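Local coordinates for hypothetical protein, IPT/TIG domain protein (Bacteroides ovatus, PDB 4HW6), which is of unknown function but probably binds carbohydrate as an auxiliary nutrient-binding protein, pairing an IPT/TIG domain with a six-bladed beta-propeller, at residues H236-K241 with Y302-G307. Sequence-based numbering, arbitrary orientation. Where two conformers were deposited one is given.
Sequences HPQNGK and YNRETG
Tyr-302 buries the most surface here, followed by Arg-304 and His-236. With its CG anti to the backbone N (chi1 178°), Tyr-302 presents one ring face to His-236, whose NE2 lies over the rim, 3.5 Å from Tyr-302 CD2. The ring planes meet at 44° with the centroids 4.3 Å apart. His-236 is held from both ends of its imidazole: ND1 accepts from the backbone N of Gln-238 and, nearly in the ring plane, from that of Asn-239 (3.1 Å), while NE2 bonds to Gly-284 O. This pattern is consistent with a neutral ring protonated at NE2.

At the phenol tip, Asn-239 ND2 donates to Tyr-302 OH over 3.1 Å, almost straight at 167°. Asn-239 OD1 receives Lys-241 N at 2.8 Å, an Asx turn; ND2 also bonds Tyr-243 OH, engaging both ends of the amide. Arg-304, extended from CG to NE, meets Gln-238 end-on: NH1 (2.9 Å) and NH2 (3.1 Å) both reach Gln-238 OE1, which lies in the guanidinium plane, although both donors stand above the carbonyl plane. The charge of Arg-304 is probably met chiefly by Asp-285, whose OD1 salt-bridges NH2; Gln-238 OE1 is a neutral second acceptor.

The contact joins the turn between strands 234-235 and 242-244 to the loop linking strands 296-301 and 313-315, bridging neighbouring propeller sheets, with Trp-280 of strand 276-280 edge-to-face with His-236 and Tyr-243 touching both rings.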
loop_
_atom_site.group_PDB
_atom_site.type_symbol
_atom_site.label_atom_id
_atom_site.label_comp_id
_atom_site.label_asym_id
_atom_site.label_seq_id
_atom_site.Cartn_x
_atom_site.Cartn_y
_atom_site.Cartn_z
ATOM N N HIS A 236 -9.770 9.559 15.018
ATOM C CA HIS A 236 -9.284 10.907 14.700
ATOM C C HIS A 236 -7.874 11.100 15.245
ATOM O O HIS A 236 -7.621 10.834 16.427
ATOM C CB HIS A 236 -10.169 11.983 15.287
ATOM C CG HIS A 236 -9.840 13.361 14.785
ATOM N ND1 HIS A 236 -8.893 14.168 15.373
ATOM C CD2 HIS A 236 -10.337 14.063 13.739
ATOM C CE1 HIS A 236 -8.825 15.306 14.712
ATOM N NE2 HIS A 236 -9.663 15.255 13.692
ATOM N N PRO A 237 -6.948 11.611 14.399
ATOM C CA PRO A 237 -5.531 11.642 14.782
ATOM C C PRO A 237 -5.101 12.623 15.870
ATOM O O PRO A 237 -3.983 12.481 16.382
ATOM C CB PRO A 237 -4.816 12.011 13.469
ATOM C CG PRO A 237 -5.852 12.669 12.631
ATOM C CD PRO A 237 -7.148 12.006 12.987
ATOM N N GLN A 238 -5.928 13.615 16.211
ATOM C CA GLN A 238 -5.650 14.481 17.350
ATOM C C GLN A 238 -6.598 14.319 18.528
ATOM O O GLN A 238 -6.158 14.444 19.656
ATOM C CB GLN A 238 -5.618 15.968 16.954
ATOM C CG GLN A 238 -4.446 16.323 16.053
ATOM C CD GLN A 238 -4.765 16.091 14.597
ATOM O OE1 GLN A 238 -5.862 16.432 14.151
ATOM N NE2 GLN A 238 -3.838 15.485 13.858
ATOM N N ASN A 239 -7.888 14.076 18.279
ATOM C CA ASN A 239 -8.866 13.983 19.389
ATOM C C ASN A 239 -9.065 12.541 19.863
ATOM O O ASN A 239 -9.561 12.311 20.966
ATOM C CB ASN A 239 -10.190 14.730 19.100
ATOM C CG ASN A 239 -11.141 14.000 18.156
ATOM O OD1 ASN A 239 -11.191 12.757 18.058
ATOM N ND2 ASN A 239 -11.931 14.797 17.437
ATOM N N GLY A 240 -8.628 11.586 19.037
ATOM C CA GLY A 240 -8.593 10.170 19.412
ATOM C C GLY A 240 -9.928 9.453 19.434
ATOM O O GLY A 240 -9.988 8.254 19.731
ATOM N N LYS A 241 -11.003 10.153 19.100
ATOM C CA LYS A 241 -12.321 9.548 19.127
ATOM C C LYS A 241 -12.469 8.557 18.009
ATOM O O LYS A 241 -11.871 8.708 16.939
ATOM C CB LYS A 241 -13.427 10.623 19.043
ATOM C CG LYS A 241 -13.496 11.457 20.310
ATOM C CD LYS A 241 -14.212 12.800 20.171
ATOM C CE LYS A 241 -15.509 12.740 19.420
ATOM N NZ LYS A 241 -16.311 14.005 19.625
ATOM N N TYR A 302 -13.878 18.727 9.760
ATOM C CA TYR A 302 -13.749 18.794 11.219
ATOM C C TYR A 302 -13.398 20.209 11.629
ATOM O O TYR A 302 -12.421 20.778 11.135
ATOM C CB TYR A 302 -12.692 17.786 11.705
ATOM C CG TYR A 302 -12.449 17.803 13.184
ATOM C CD1 TYR A 302 -13.361 17.234 14.063
ATOM C CD2 TYR A 302 -11.298 18.366 13.712
ATOM C CE1 TYR A 302 -13.149 17.249 15.417
ATOM C CE2 TYR A 302 -11.066 18.379 15.072
ATOM C CZ TYR A 302 -11.995 17.811 15.926
ATOM O OH TYR A 302 -11.745 17.842 17.277
ATOM N N ASN A 303 -14.213 20.795 12.512
ATOM C CA ASN A 303 -13.947 22.123 13.042
ATOM C C ASN A 303 -13.172 21.953 14.329
ATOM O O ASN A 303 -13.712 21.451 15.316
ATOM C CB ASN A 303 -15.255 22.877 13.308
ATOM C CG ASN A 303 -15.032 24.283 13.871
ATOM O OD1 ASN A 303 -14.199 24.510 14.759
ATOM N ND2 ASN A 303 -15.789 25.238 13.350
ATOM N N ARG A 304 -11.920 22.388 14.329
ATOM C CA ARG A 304 -11.053 22.195 15.494
ATOM C C ARG A 304 -11.460 22.940 16.725
ATOM O O ARG A 304 -11.249 22.457 17.832
ATOM C CB ARG A 304 -9.645 22.646 15.199
ATOM C CG ARG A 304 -8.947 21.642 14.379
ATOM C CD ARG A 304 -7.466 21.861 14.385
ATOM N NE ARG A 304 -7.049 20.959 13.351
ATOM C CZ ARG A 304 -6.826 19.666 13.518
ATOM N NH1 ARG A 304 -6.866 19.102 14.721
ATOM N NH2 ARG A 304 -6.514 18.948 12.462
ATOM N N GLU A 305 -12.004 24.132 16.535
ATOM C CA GLU A 305 -12.403 24.954 17.666
ATOM C C GLU A 305 -13.620 24.351 18.372
ATOM O O GLU A 305 -13.618 24.209 19.583
ATOM C CB GLU A 305 -12.682 26.393 17.218
ATOM C CG GLU A 305 -11.467 27.091 16.627
ATOM C CD GLU A 305 -11.625 28.603 16.566
ATOM O OE1 GLU A 305 -12.780 29.091 16.549
ATOM O OE2 GLU A 305 -10.593 29.306 16.539
ATOM N N THR A 306 -14.650 23.984 17.608
ATOM C CA THR A 306 -15.876 23.453 18.196
ATOM C C THR A 306 -15.796 21.957 18.411
ATOM O O THR A 306 -16.566 21.390 19.196
ATOM C CB THR A 306 -17.123 23.743 17.335
ATOM O OG1 THR A 306 -17.017 23.044 16.101
ATOM C CG2 THR A 306 -17.306 25.275 17.085
ATOM N N GLY A 307 -14.904 21.288 17.677
ATOM C CA GLY A 307 -14.803 19.839 17.736
ATOM C C GLY A 307 -15.938 19.147 16.980
ATOM O O GLY A 307 -16.137 17.955 17.137
#